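Glucosidase (Croceicoccus marinus, PDB 5Z3K) probably hydrolyses O-glycosidic bonds, acting as a beta-glucosidase of glycoside hydrolase family 39 in a deep-sea bacterium. Local coordinates at residues V149-F154 with A189-G194; V219-L224 with Y253-T258; F357-G362 with I372-Y377; R442-R447 with G474-E479. All blocks are in the same frame, centred on the assembly; numbering follows the deposited sequence.

Interaction 1: residues V149-F154 with A189-G194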
loop_
_atom_site.group_PDB
_atom_site.type_symbol
_atom_site.label_atom_id
_atom_site.label_comp_id
_atom_site.label_asym_id
_atom_site.label_seq_id
_atom_site.Cartn_x
_atom_site.Cartn_y
_atom_site.Cartn_z
ATOM N N VAL A 149 5.969 16.113 2.952
ATOM C CA VAL A 149 5.795 15.177 1.842
ATOM C C VAL A 149 7.172 14.750 1.365
ATOM O O VAL A 149 7.897 15.548 0.753
ATOM C CB VAL A 149 4.986 15.798 0.691
ATOM C CG1 VAL A 149 4.829 14.808 -0.445
ATOM C CG2 VAL A 149 3.639 16.239 1.197
ATOM N N SER A 150 7.519 13.480 1.600
ATOM C CA SER A 150 8.836 12.974 1.244
ATOM C C SER A 150 8.901 12.388 -0.159
ATOM O O SER A 150 9.995 12.301 -0.729
ATOM C CB SER A 150 9.272 11.902 2.248
ATOM O OG SER A 150 8.400 10.786 2.185
ATOM N N HIS A 151 7.768 11.984 -0.721
ATOM C CA HIS A 151 7.719 11.279 -1.989
ATOM C C HIS A 151 6.718 11.959 -2.908
ATOM O O HIS A 151 5.594 12.255 -2.493
ATOM C CB HIS A 151 7.324 9.820 -1.769
ATOM C CG HIS A 151 8.425 8.973 -1.219
ATOM N ND1 HIS A 151 8.920 9.137 0.059
ATOM C CD2 HIS A 151 9.135 7.959 -1.771
ATOM C CE1 HIS A 151 9.885 8.258 0.269
ATOM N NE2 HIS A 151 10.033 7.530 -0.824
ATOM N N TRP A 152 7.124 12.196 -4.154
ATOM C CA TRP A 152 6.292 12.863 -5.146
ATOM C C TRP A 152 6.172 11.960 -6.364
ATOM O O TRP A 152 7.177 11.637 -7.015
ATOM C CB TRP A 152 6.873 14.238 -5.500
ATOM C CG TRP A 152 6.821 15.178 -4.329
ATOM C CD1 TRP A 152 7.728 15.276 -3.312
ATOM C CD2 TRP A 152 5.783 16.117 -4.028
ATOM N NE1 TRP A 152 7.330 16.239 -2.410
ATOM C CE2 TRP A 152 6.139 16.766 -2.828
ATOM C CE3 TRP A 152 4.593 16.481 -4.664
ATOM C CZ2 TRP A 152 5.349 17.762 -2.252
ATOM C CZ3 TRP A 152 3.808 17.474 -4.086
ATOM C CH2 TRP A 152 4.191 18.097 -2.890
ATOM N N GLU A 153 4.947 11.534 -6.653
ATOM C CA GLU A 153 4.671 10.617 -7.745
ATOM C C GLU A 153 4.013 11.372 -8.886
ATOM O O GLU A 153 3.034 12.100 -8.678
ATOM C CB GLU A 153 3.757 9.471 -7.295
ATOM C CG GLU A 153 3.448 8.432 -8.400
ATOM C CD GLU A 153 2.506 7.337 -7.923
ATOM O OE1 GLU A 153 2.647 6.170 -8.366
ATOM O OE2 GLU A 153 1.626 7.646 -7.091
ATOM N N PHE A 154 4.518 11.168 -10.092
ATOM C CA PHE A 154 3.855 11.674 -11.287
ATOM C C PHE A 154 3.221 10.522 -12.048
ATOM O O PHE A 154 3.924 9.630 -12.532
ATOM C CB PHE A 154 4.807 12.428 -12.215
ATOM C CG PHE A 154 4.104 12.975 -13.434
ATOM C CD1 PHE A 154 3.460 14.202 -13.382
ATOM C CD2 PHE A 154 4.034 12.235 -14.606
ATOM C CE1 PHE A 154 2.773 14.700 -14.493
ATOM C CE2 PHE A 154 3.356 12.721 -15.722
ATOM C CZ PHE A 154 2.715 13.953 -15.655
ATOM N N ALA A 189 16.723 16.266 -1.622
ATOM C CA ALA A 189 16.457 15.098 -0.789
ATOM C C ALA A 189 15.084 14.493 -1.034
ATOM O O ALA A 189 14.822 13.380 -0.565
ATOM C CB ALA A 189 16.593 15.464 0.691
ATOM N N LEU A 190 14.201 15.191 -1.742
ATOM C CA LEU A 190 12.890 14.636 -2.033
ATOM C C LEU A 190 12.999 13.521 -3.064
ATOM O O LEU A 190 13.842 13.552 -3.964
ATOM C CB LEU A 190 11.952 15.727 -2.540
ATOM C CG LEU A 190 11.678 16.870 -1.563
ATOM C CD1 LEU A 190 11.024 18.027 -2.300
ATOM C CD2 LEU A 190 10.810 16.405 -0.386
ATOM N N LYS A 191 12.141 12.521 -2.925
ATOM C CA LYS A 191 12.097 11.414 -3.868
ATOM C C LYS A 191 11.006 11.690 -4.891
ATOM O O LYS A 191 9.890 12.078 -4.525
ATOM C CB LYS A 191 11.834 10.090 -3.152
ATOM C CG LYS A 191 12.843 9.757 -2.061
ATOM C CD LYS A 191 14.272 9.866 -2.564
ATOM C CE LYS A 191 15.264 9.504 -1.464
ATOM N NZ LYS A 191 16.616 10.070 -1.723
ATOM N N VAL A 192 11.339 11.517 -6.172
ATOM C CA VAL A 192 10.378 11.682 -7.251
ATOM C C VAL A 192 10.394 10.413 -8.091
ATOM O O VAL A 192 11.434 9.765 -8.253
ATOM C CB VAL A 192 10.674 12.947 -8.108
ATOM C CG1 VAL A 192 11.969 12.784 -8.937
ATOM C CG2 VAL A 192 9.465 13.315 -8.992
ATOM N N GLY A 193 9.228 10.044 -8.601
ATOM C CA GLY A 193 9.132 8.840 -9.398
ATOM C C GLY A 193 7.775 8.722 -10.058
ATOM O O GLY A 193 6.963 9.644 -10.028
ATOM N N GLY A 194 7.551 7.567 -10.672
ATOM C CA GLY A 194 6.380 7.329 -11.485
ATOM C C GLY A 194 6.597 6.047 -12.252
ATOM O O GLY A 194 7.547 5.314 -11.977
HETATM O O HOH W 1 12.710 12.300 0.791
#
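K191 and W152 bury the most surface here, with L190 next. K191 N donates to S150 O at 3.1 Å in a nearly straight bond (170°), and K191 O accepts W152 N at 2.8 Å. The parallel ladder continues from G193 N to W152 O and from F154 N to G193 O. K191 CB sits over one face of the H151 imidazole, 3.9 Å from the ring centroid and displaced toward the rim, a CH-pi contact. The ring's ND1 shares an in-plane hydrogen bond with S150 OG, which fixes the ring's rotation. W152 meets L190 on the other side of the sheet. With CG anti to the carbonyl carbon (chi1 -66°), the indole lies alongside the leucine, whose CD2 comes to 4.0 Å from NE1 near the ring plane. The same CD2 is 3.2 Å from V149 O, which also takes a weak bond from NE1. A water donates to both S150 O and A189 O. E153, inside the barrel, forms a salt bridge with R55 and hydrogen bonds to S225 and S263. Helix 169-186 joins the two strands as a beta-alpha-beta unit of the TIM barrel, and W152 and L190 pack against its V183 and against V134 of helix 123-138.

Interaction 2: residues V219-L224 with Y253-T258; sequences VPLDFL and YGFTDT
T258 OG1 donates to L221 O at 2.7 Å, the short polar link between these two segments. The hydroxyl approaches almost in line with the carbonyl, at a C=O...O angle of 167°. OG1 lies anti to its own carbonyl carbon (chi1 -66°), and CG2 is thereby left anti to the backbone N. That methyl packs on the opposing backbone, 3.5 Å from F223 CA, and meets L221 CD2 at 4.1 Å, the two side chains crossing at about a right angle. L221 CD2 also sits over the centre of the F255 ring, 4.2 Å from the centroid and only 7° off the normal, a CH-pi contact. In the TIM barrel this is where helix 238-252 ends and the chain turns into strand 259-266. G254, with positive phi, is the C-prime residue of a Schellman motif in which F255 N bonds to V250 O. A type I turn from F255 to T258 follows, closed by T258 N to F255 O at 3.2 Å, and brings the threonine beside strand 223-229. V250 packs on both F255 and L224. The D222 side chain starts away from the 253-258 segment, and its OD2 accepts from V192 N and pairs with K184.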
loop_
_atom_site.group_PDB
_atom_site.type_symbol
_atom_site.label_atom_id
_atom_site.label_comp_id
_atom_site.label_asym_id
_atom_site.label_seq_id
_atom_site.Cartn_x
_atom_site.Cartn_y
_atom_site.Cartn_z
ATOM N N VAL A 219 16.842 12.064 -16.523
ATOM C CA VAL A 219 15.805 12.581 -15.626
ATOM C C VAL A 219 15.834 11.781 -14.325
ATOM O O VAL A 219 15.948 10.547 -14.369
ATOM C CB VAL A 219 14.421 12.519 -16.295
ATOM C CG1 VAL A 219 13.337 13.107 -15.378
ATOM C CG2 VAL A 219 14.445 13.252 -17.648
ATOM N N PRO A 220 15.753 12.421 -13.156
ATOM C CA PRO A 220 15.749 11.652 -11.900
ATOM C C PRO A 220 14.568 10.697 -11.840
ATOM O O PRO A 220 13.459 11.030 -12.255
ATOM C CB PRO A 220 15.643 12.730 -10.816
ATOM C CG PRO A 220 16.040 14.004 -11.477
ATOM C CD PRO A 220 15.665 13.871 -12.920
ATOM N N LEU A 221 14.817 9.499 -11.304
ATOM C CA LEU A 221 13.784 8.476 -11.099
ATOM C C LEU A 221 14.159 7.756 -9.807
ATOM O O LEU A 221 14.877 6.751 -9.828
ATOM C CB LEU A 221 13.680 7.513 -12.277
ATOM C CG LEU A 221 12.594 6.433 -12.224
ATOM C CD1 LEU A 221 11.217 6.989 -12.614
ATOM C CD2 LEU A 221 12.970 5.227 -13.096
ATOM N N ASP A 222 13.699 8.300 -8.682
ATOM C CA ASP A 222 14.014 7.700 -7.389
ATOM C C ASP A 222 13.225 6.416 -7.156
ATOM O O ASP A 222 13.695 5.515 -6.447
ATOM C CB ASP A 222 13.760 8.724 -6.282
ATOM C CG ASP A 222 14.649 9.952 -6.417
ATOM O OD1 ASP A 222 15.879 9.785 -6.490
ATOM O OD2 ASP A 222 14.132 11.084 -6.467
ATOM N N PHE A 223 12.042 6.297 -7.756
ATOM C CA PHE A 223 11.267 5.075 -7.635
ATOM C C PHE A 223 10.467 4.861 -8.908
ATOM O O PHE A 223 10.057 5.813 -9.570
ATOM C CB PHE A 223 10.333 5.091 -6.408
ATOM C CG PHE A 223 9.329 6.216 -6.408
ATOM C CD1 PHE A 223 8.098 6.077 -7.045
ATOM C CD2 PHE A 223 9.599 7.395 -5.744
ATOM C CE1 PHE A 223 7.155 7.117 -7.024
ATOM C CE2 PHE A 223 8.667 8.439 -5.723
ATOM C CZ PHE A 223 7.445 8.296 -6.368
ATOM N N LEU A 224 10.275 3.598 -9.258
ATOM C CA LEU A 224 9.385 3.208 -10.340
ATOM C C LEU A 224 8.116 2.663 -9.699
ATOM O O LEU A 224 8.171 1.686 -8.949
ATOM C CB LEU A 224 10.055 2.164 -11.241
ATOM C CG LEU A 224 9.501 1.793 -12.626
ATOM C CD1 LEU A 224 8.225 0.942 -12.519
ATOM C CD2 LEU A 224 9.293 3.015 -13.519
ATOM N N TYR A 253 17.663 -1.195 -17.536
ATOM C CA TYR A 253 17.925 0.168 -17.978
ATOM C C TYR A 253 18.945 0.882 -17.104
ATOM O O TYR A 253 19.078 2.106 -17.206
ATOM C CB TYR A 253 16.624 0.972 -18.034
ATOM C CG TYR A 253 15.759 0.576 -19.209
ATOM C CD1 TYR A 253 14.950 -0.547 -19.143
ATOM C CD2 TYR A 253 15.784 1.302 -20.394
ATOM C CE1 TYR A 253 14.173 -0.931 -20.214
ATOM C CE2 TYR A 253 15.004 0.928 -21.472
ATOM C CZ TYR A 253 14.203 -0.195 -21.373
ATOM O OH TYR A 253 13.424 -0.590 -22.435
ATOM N N GLY A 254 19.668 0.150 -16.262
ATOM C CA GLY A 254 20.710 0.714 -15.428
ATOM C C GLY A 254 20.243 1.355 -14.137
ATOM O O GLY A 254 21.080 1.876 -13.387
ATOM N N PHE A 255 18.946 1.325 -13.845
ATOM C CA PHE A 255 18.399 2.028 -12.681
ATOM C C PHE A 255 18.445 1.133 -11.437
ATOM O O PHE A 255 17.437 0.860 -10.778
ATOM C CB PHE A 255 16.976 2.500 -12.972
ATOM C CG PHE A 255 16.890 3.646 -13.947
ATOM C CD1 PHE A 255 17.259 4.925 -13.566
ATOM C CD2 PHE A 255 16.416 3.446 -15.236
ATOM C CE1 PHE A 255 17.168 5.992 -14.456
ATOM C CE2 PHE A 255 16.323 4.509 -16.134
ATOM C CZ PHE A 255 16.704 5.781 -15.738
ATOM N N THR A 256 19.657 0.695 -11.096
ATOM C CA THR A 256 19.814 -0.278 -10.024
ATOM C C THR A 256 19.570 0.315 -8.644
ATOM O O THR A 256 19.254 -0.436 -7.714
ATOM C CB THR A 256 21.205 -0.910 -10.088
ATOM O OG1 THR A 256 22.200 0.117 -10.106
ATOM C CG2 THR A 256 21.338 -1.749 -11.344
ATOM N N ASP A 257 19.695 1.633 -8.486
ATOM C CA ASP A 257 19.439 2.287 -7.210
ATOM C C ASP A 257 17.995 2.736 -7.051
ATOM O O ASP A 257 17.621 3.193 -5.967
ATOM C CB ASP A 257 20.353 3.500 -7.036
ATOM C CG ASP A 257 21.793 3.107 -6.774
ATOM O OD1 ASP A 257 22.016 2.032 -6.174
ATOM O OD2 ASP A 257 22.699 3.874 -7.166
ATOM N N THR A 258 17.192 2.619 -8.097
ATOM C CA THR A 258 15.807 3.061 -8.065
ATOM C C THR A 258 14.952 2.061 -7.296
ATOM O O THR A 258 15.047 0.850 -7.521
ATOM C CB THR A 258 15.288 3.217 -9.495
ATOM O OG1 THR A 258 15.997 4.282 -10.153
ATOM C CG2 THR A 258 13.801 3.504 -9.503
#

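Interaction 3: residues F357-G362 with I372-Y377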
loop_
_atom_site.group_PDB
_atom_site.type_symbol
_atom_site.label_atom_id
_atom_site.label_comp_id
_atom_site.label_asym_id
_atom_site.label_seq_id
_atom_site.Cartn_x
_atom_site.Cartn_y
_atom_site.Cartn_z
ATOM N N PHE A 357 -0.386 -20.434 4.330
ATOM C CA PHE A 357 -0.240 -20.417 5.789
ATOM C C PHE A 357 1.012 -19.604 6.102
ATOM O O PHE A 357 2.108 -20.139 6.279
ATOM C CB PHE A 357 -0.187 -21.817 6.396
ATOM C CG PHE A 357 -0.347 -21.813 7.894
ATOM C CD1 PHE A 357 -1.607 -21.709 8.467
ATOM C CD2 PHE A 357 0.763 -21.869 8.728
ATOM C CE1 PHE A 357 -1.769 -21.677 9.847
ATOM C CE2 PHE A 357 0.613 -21.845 10.114
ATOM C CZ PHE A 357 -0.654 -21.745 10.676
ATOM N N ALA A 358 0.834 -18.288 6.175
ATOM C CA ALA A 358 1.940 -17.338 6.232
ATOM C C ALA A 358 2.123 -16.838 7.654
ATOM O O ALA A 358 1.144 -16.565 8.349
ATOM C CB ALA A 358 1.670 -16.159 5.301
ATOM N N ALA A 359 3.374 -16.705 8.080
ATOM C CA ALA A 359 3.656 -16.275 9.436
ATOM C C ALA A 359 4.860 -15.345 9.428
ATOM O O ALA A 359 5.765 -15.475 8.598
ATOM C CB ALA A 359 3.892 -17.481 10.362
ATOM N N LEU A 360 4.861 -14.414 10.381
ATOM C CA LEU A 360 5.836 -13.338 10.448
ATOM C C LEU A 360 5.987 -12.931 11.905
ATOM O O LEU A 360 4.992 -12.837 12.632
ATOM C CB LEU A 360 5.384 -12.143 9.587
ATOM C CG LEU A 360 6.251 -10.883 9.556
ATOM C CD1 LEU A 360 7.603 -11.143 8.916
ATOM C CD2 LEU A 360 5.534 -9.749 8.809
ATOM N N ALA A 361 7.223 -12.688 12.337
ATOM C CA ALA A 361 7.461 -12.363 13.738
ATOM C C ALA A 361 8.433 -11.198 13.864
ATOM O O ALA A 361 9.370 -11.061 13.074
ATOM C CB ALA A 361 8.011 -13.576 14.502
ATOM N N GLY A 362 8.229 -10.378 14.893
ATOM C CA GLY A 362 9.100 -9.237 15.111
ATOM C C GLY A 362 8.978 -8.734 16.532
ATOM O O GLY A 362 8.074 -9.120 17.278
ATOM N N ILE A 372 3.611 -11.875 16.729
ATOM C CA ILE A 372 3.642 -13.017 15.814
ATOM C C ILE A 372 2.329 -13.028 15.046
ATOM O O ILE A 372 1.254 -13.217 15.634
ATOM C CB ILE A 372 3.868 -14.356 16.533
ATOM C CG1 ILE A 372 5.194 -14.356 17.306
ATOM C CG2 ILE A 372 3.843 -15.486 15.508
ATOM C CD1 ILE A 372 5.016 -14.377 18.840
ATOM N N LEU A 373 2.416 -12.809 13.740
ATOM C CA LEU A 373 1.262 -12.682 12.863
ATOM C C LEU A 373 1.130 -13.953 12.041
ATOM O O LEU A 373 2.120 -14.421 11.476
ATOM C CB LEU A 373 1.435 -11.474 11.942
ATOM C CG LEU A 373 0.310 -11.254 10.939
ATOM C CD1 LEU A 373 -0.949 -10.738 11.675
ATOM C CD2 LEU A 373 0.739 -10.267 9.889
ATOM N N ILE A 374 -0.077 -14.511 11.984
ATOM C CA ILE A 374 -0.346 -15.757 11.282
ATOM C C ILE A 374 -1.596 -15.584 10.436
ATOM O O ILE A 374 -2.651 -15.209 10.959
ATOM C CB ILE A 374 -0.553 -16.934 12.257
ATOM C CG1 ILE A 374 0.632 -17.085 13.212
ATOM C CG2 ILE A 374 -0.842 -18.221 11.475
ATOM C CD1 ILE A 374 0.310 -17.959 14.422
ATOM N N SER A 375 -1.498 -15.891 9.145
ATOM C CA SER A 375 -2.676 -15.933 8.284
ATOM C C SER A 375 -2.810 -17.322 7.692
ATOM O O SER A 375 -1.827 -17.889 7.202
ATOM C CB SER A 375 -2.617 -14.896 7.162
ATOM O OG SER A 375 -3.799 -14.955 6.361
ATOM N N ASN A 376 -4.023 -17.859 7.740
ATOM C CA ASN A 376 -4.361 -19.136 7.124
ATOM C C ASN A 376 -5.273 -18.832 5.940
ATOM O O ASN A 376 -6.487 -18.674 6.103
ATOM C CB ASN A 376 -5.031 -20.064 8.146
ATOM C CG ASN A 376 -5.118 -21.495 7.659
ATOM O OD1 ASN A 376 -4.577 -21.837 6.606
ATOM N ND2 ASN A 376 -5.789 -22.342 8.427
ATOM N N TYR A 377 -4.683 -18.731 4.750
ATOM C CA TYR A 377 -5.395 -18.357 3.537
ATOM C C TYR A 377 -5.327 -19.483 2.513
ATOM O O TYR A 377 -4.259 -20.056 2.282
ATOM C CB TYR A 377 -4.809 -17.071 2.916
ATOM C CG TYR A 377 -5.450 -16.770 1.581
ATOM C CD1 TYR A 377 -6.689 -16.143 1.518
ATOM C CD2 TYR A 377 -4.859 -17.175 0.391
ATOM C CE1 TYR A 377 -7.299 -15.897 0.314
ATOM C CE2 TYR A 377 -5.474 -16.944 -0.826
ATOM C CZ TYR A 377 -6.697 -16.303 -0.851
ATOM O OH TYR A 377 -7.313 -16.056 -2.058
#
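F357 faces I374 and N376 across the beta hairpin of strands 357-363 and 369-376, and the contacts fall into three kinds. The backbone kind is a regular ladder in which A358-S375 and L360-L373 are the hydrogen-bonded pairs. S375 N gives A358 O a bond of 2.8 Å, and L373 N does the same to L360 O at 172°. The return bonds, A358 N to S375 O and L360 N to L373 O, are more bent, near 145°. Between them, in the non-hydrogen-bonded pairs, CA-H groups lean on carbonyls, as at A359 CA to L373 O, 3.2 Å.

The apolar kind is concentrated on the face of F357, A359, A361, I372 and I374. The F357 ring lies side by side with I374, and its CZ comes to 3.6 Å from I374 CG2. Farther along, A361 CB touches I372 CG1 at 4.1 Å.

The third kind pairs ring and amide. The N376 amide stands at the ring's edge, the planes 80° apart, with OD1 3.5 Å from F357 CD1. N376 ND2 donates to L470 O and Y421 O. An alanine in place of F357 would probably leave a gap beside I374 CG2 and take away the ring edge against which the N376 amide rests. Both faces are mainly apolar, that of F357, A361 and I374 packing on strand 6-13 and that of L360 and L373 on helix 329-341, while the polar ends of N376 and S375 are satisfied by carbonyls outside the hairpin, A282 O in the case of S375 OG.

Interaction 4: residues R442-R447 with G474-E479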
loop_
_atom_site.group_PDB
_atom_site.type_symbol
_atom_site.label_atom_id
_atom_site.label_comp_id
_atom_site.label_asym_id
_atom_site.label_seq_id
_atom_site.Cartn_x
_atom_site.Cartn_y
_atom_site.Cartn_z
ATOM N N ARG A 442 -3.988 -12.434 22.497
ATOM C CA ARG A 442 -4.296 -12.926 21.160
ATOM C C ARG A 442 -5.432 -12.110 20.553
ATOM O O ARG A 442 -6.460 -11.907 21.206
ATOM C CB ARG A 442 -4.670 -14.409 21.220
ATOM C CG ARG A 442 -5.419 -14.947 20.013
ATOM C CD ARG A 442 -5.618 -16.476 20.137
ATOM N NE ARG A 442 -6.783 -16.852 20.938
ATOM C CZ ARG A 442 -7.953 -17.249 20.436
ATOM N NH1 ARG A 442 -8.136 -17.313 19.120
ATOM N NH2 ARG A 442 -8.944 -17.584 21.252
ATOM N N TYR A 443 -5.239 -11.650 19.305
ATOM C CA TYR A 443 -6.240 -10.927 18.524
ATOM C C TYR A 443 -6.583 -11.719 17.266
ATOM O O TYR A 443 -5.714 -12.357 16.664
ATOM C CB TYR A 443 -5.750 -9.524 18.102
ATOM C CG TYR A 443 -5.188 -8.689 19.222
ATOM C CD1 TYR A 443 -3.879 -8.859 19.648
ATOM C CD2 TYR A 443 -5.957 -7.708 19.838
ATOM C CE1 TYR A 443 -3.354 -8.092 20.674
ATOM C CE2 TYR A 443 -5.442 -6.939 20.863
ATOM C CZ TYR A 443 -4.141 -7.135 21.273
ATOM O OH TYR A 443 -3.622 -6.380 22.286
ATOM N N ARG A 444 -7.848 -11.641 16.843
ATOM C CA ARG A 444 -8.357 -12.498 15.776
ATOM C C ARG A 444 -9.201 -11.711 14.785
ATOM O O ARG A 444 -10.073 -10.941 15.186
ATOM C CB ARG A 444 -9.212 -13.630 16.369
ATOM C CG ARG A 444 -9.987 -14.439 15.363
ATOM C CD ARG A 444 -9.049 -15.306 14.520
ATOM N NE ARG A 444 -8.338 -16.292 15.333
ATOM C CZ ARG A 444 -8.755 -17.540 15.532
ATOM N NH1 ARG A 444 -9.889 -17.962 14.987
ATOM N NH2 ARG A 444 -8.029 -18.375 16.271
ATOM N N ALA A 445 -8.969 -11.931 13.491
ATOM C CA ALA A 445 -9.846 -11.407 12.445
ATOM C C ALA A 445 -10.281 -12.581 11.581
ATOM O O ALA A 445 -9.449 -13.221 10.935
ATOM C CB ALA A 445 -9.155 -10.328 11.609
ATOM N N ASP A 446 -11.570 -12.896 11.605
ATOM C CA ASP A 446 -12.076 -14.021 10.828
ATOM C C ASP A 446 -13.580 -13.814 10.640
ATOM O O ASP A 446 -14.086 -12.700 10.813
ATOM C CB ASP A 446 -11.697 -15.360 11.496
ATOM C CG ASP A 446 -12.361 -15.573 12.847
ATOM O OD1 ASP A 446 -13.258 -14.793 13.235
ATOM O OD2 ASP A 446 -11.996 -16.562 13.525
ATOM N N ARG A 447 -14.293 -14.882 10.271
ATOM C CA ARG A 447 -15.713 -14.744 9.970
ATOM C C ARG A 447 -16.523 -14.314 11.185
ATOM O O ARG A 447 -17.657 -13.838 11.027
ATOM C CB ARG A 447 -16.264 -16.056 9.409
ATOM C CG ARG A 447 -16.195 -17.226 10.371
ATOM C CD ARG A 447 -17.153 -18.346 9.955
ATOM N NE ARG A 447 -17.093 -18.662 8.524
ATOM C CZ ARG A 447 -18.046 -18.356 7.644
ATOM N NH1 ARG A 447 -19.138 -17.707 8.036
ATOM N NH2 ARG A 447 -17.904 -18.693 6.370
ATOM N N GLY A 474 -8.613 -17.015 8.249
ATOM C CA GLY A 474 -8.485 -16.385 9.551
ATOM C C GLY A 474 -7.092 -15.821 9.728
ATOM O O GLY A 474 -6.123 -16.300 9.130
ATOM N N VAL A 475 -7.007 -14.776 10.553
ATOM C CA VAL A 475 -5.777 -14.040 10.823
ATOM C C VAL A 475 -5.635 -13.888 12.331
ATOM O O VAL A 475 -6.596 -13.514 13.016
ATOM C CB VAL A 475 -5.778 -12.654 10.134
ATOM C CG1 VAL A 475 -4.482 -11.898 10.433
ATOM C CG2 VAL A 475 -5.972 -12.810 8.623
ATOM N N GLU A 476 -4.470 -14.251 12.856
ATOM C CA GLU A 476 -4.235 -14.154 14.290
ATOM C C GLU A 476 -2.925 -13.465 14.666
ATOM O O GLU A 476 -1.870 -13.757 14.102
ATOM C CB GLU A 476 -4.291 -15.544 14.931
ATOM C CG GLU A 476 -4.339 -15.524 16.450
ATOM C CD GLU A 476 -5.234 -16.609 17.018
ATOM O OE1 GLU A 476 -4.703 -17.659 17.438
ATOM O OE2 GLU A 476 -6.466 -16.412 17.044
ATOM N N LEU A 477 -3.008 -12.551 15.625
ATOM C CA LEU A 477 -1.836 -11.854 16.141
ATOM C C LEU A 477 -1.634 -12.310 17.570
ATOM O O LEU A 477 -2.543 -12.183 18.393
ATOM C CB LEU A 477 -1.998 -10.332 16.094
ATOM C CG LEU A 477 -0.843 -9.540 16.712
ATOM C CD1 LEU A 477 0.424 -9.756 15.896
ATOM C CD2 LEU A 477 -1.188 -8.039 16.759
ATOM N N ILE A 478 -0.465 -12.857 17.854
ATOM C CA ILE A 478 -0.074 -13.221 19.204
ATOM C C ILE A 478 0.888 -12.157 19.680
ATOM O O ILE A 478 1.911 -11.906 19.033
ATOM C CB ILE A 478 0.584 -14.610 19.254
ATOM C CG1 ILE A 478 -0.337 -15.666 18.643
ATOM C CG2 ILE A 478 1.018 -14.938 20.691
ATOM C CD1 ILE A 478 -1.732 -15.704 19.254
ATOM N N GLU A 479 0.577 -11.541 20.813
ATOM C CA GLU A 479 1.398 -10.477 21.365
ATOM C C GLU A 479 1.909 -10.919 22.727
ATOM O O GLU A 479 1.109 -11.231 23.615
ATOM C CB GLU A 479 0.592 -9.182 21.485
ATOM C CG GLU A 479 1.451 -7.962 21.633
ATOM C CD GLU A 479 0.681 -6.702 21.303
ATOM O OE1 GLU A 479 0.651 -6.297 20.116
ATOM O OE2 GLU A 479 0.080 -6.147 22.242
#
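R442 and R444 converge on E476 across adjacent antiparallel strands of the large mixed beta sheet, apart from the barrel. E476 OE2 accepts three N-H groups. R442 NH1 comes from the syn side at 2.8 Å, 29° out of the carboxylate plane, while R444 grips side-on from above that plane, through NE and NH2. The NH2 bond to OE2 is 2.6 Å; the NE bond, modelled at 2.5 Å, is so short that its exact length is doubtful. R444 reaches this position by folding back, its CD bent aside at chi2 70° and NE again at chi3 63°.

The next layer steadies the ions. R444 NH1 donates to D446 OD2 at 2.9 Å, forming a salt bridge, and R444 NH2 also bonds K469 O. R442 NH2 has D455 as a second mate, and E476 OE1 takes the hydroxyl of Y424. Such a cluster is likely to offset the like charges of R442 NH1 and R444 NH2, 3.0 Å apart. A leucine in place of R444 would probably leave E476 OE2 with R442 as its sole partner in these strands and D446 OD2 without its salt-bridge mate.

Behind the ions, the backbone register is set by the Y443-L477 and A445-V475 hydrogen-bonded pairs, with Y443 N to L477 O at 2.9 Å. On that face, turned toward L336 of helix 329-341, Y443 CD1 rests 4.0 Å from L477 CD2.

Overall arrangement
The four contacts form two pairs in two parts of the fold. Interactions 1 and 2 share the barrel sheet, centres 12 Å apart, and a probable hydrogen bond from D222 N to V192 O at 2.7 Å joins neighbouring strands. Interactions 3 and 4 share the large mixed beta sheet, centres 10 Å apart, linked by a probable bond from E476 N to I374 O at 2.8 Å. Between the pairs there is no touch: the centres of 1 and 3 are about 32 Å apart, those of 2 and 4 about 39 Å. TIM-barrel glycosidases carry their active site at the C-terminal strand ends, so the F154/G194 end of interaction 1 probably faces toward that rim, though no ligand marks the site.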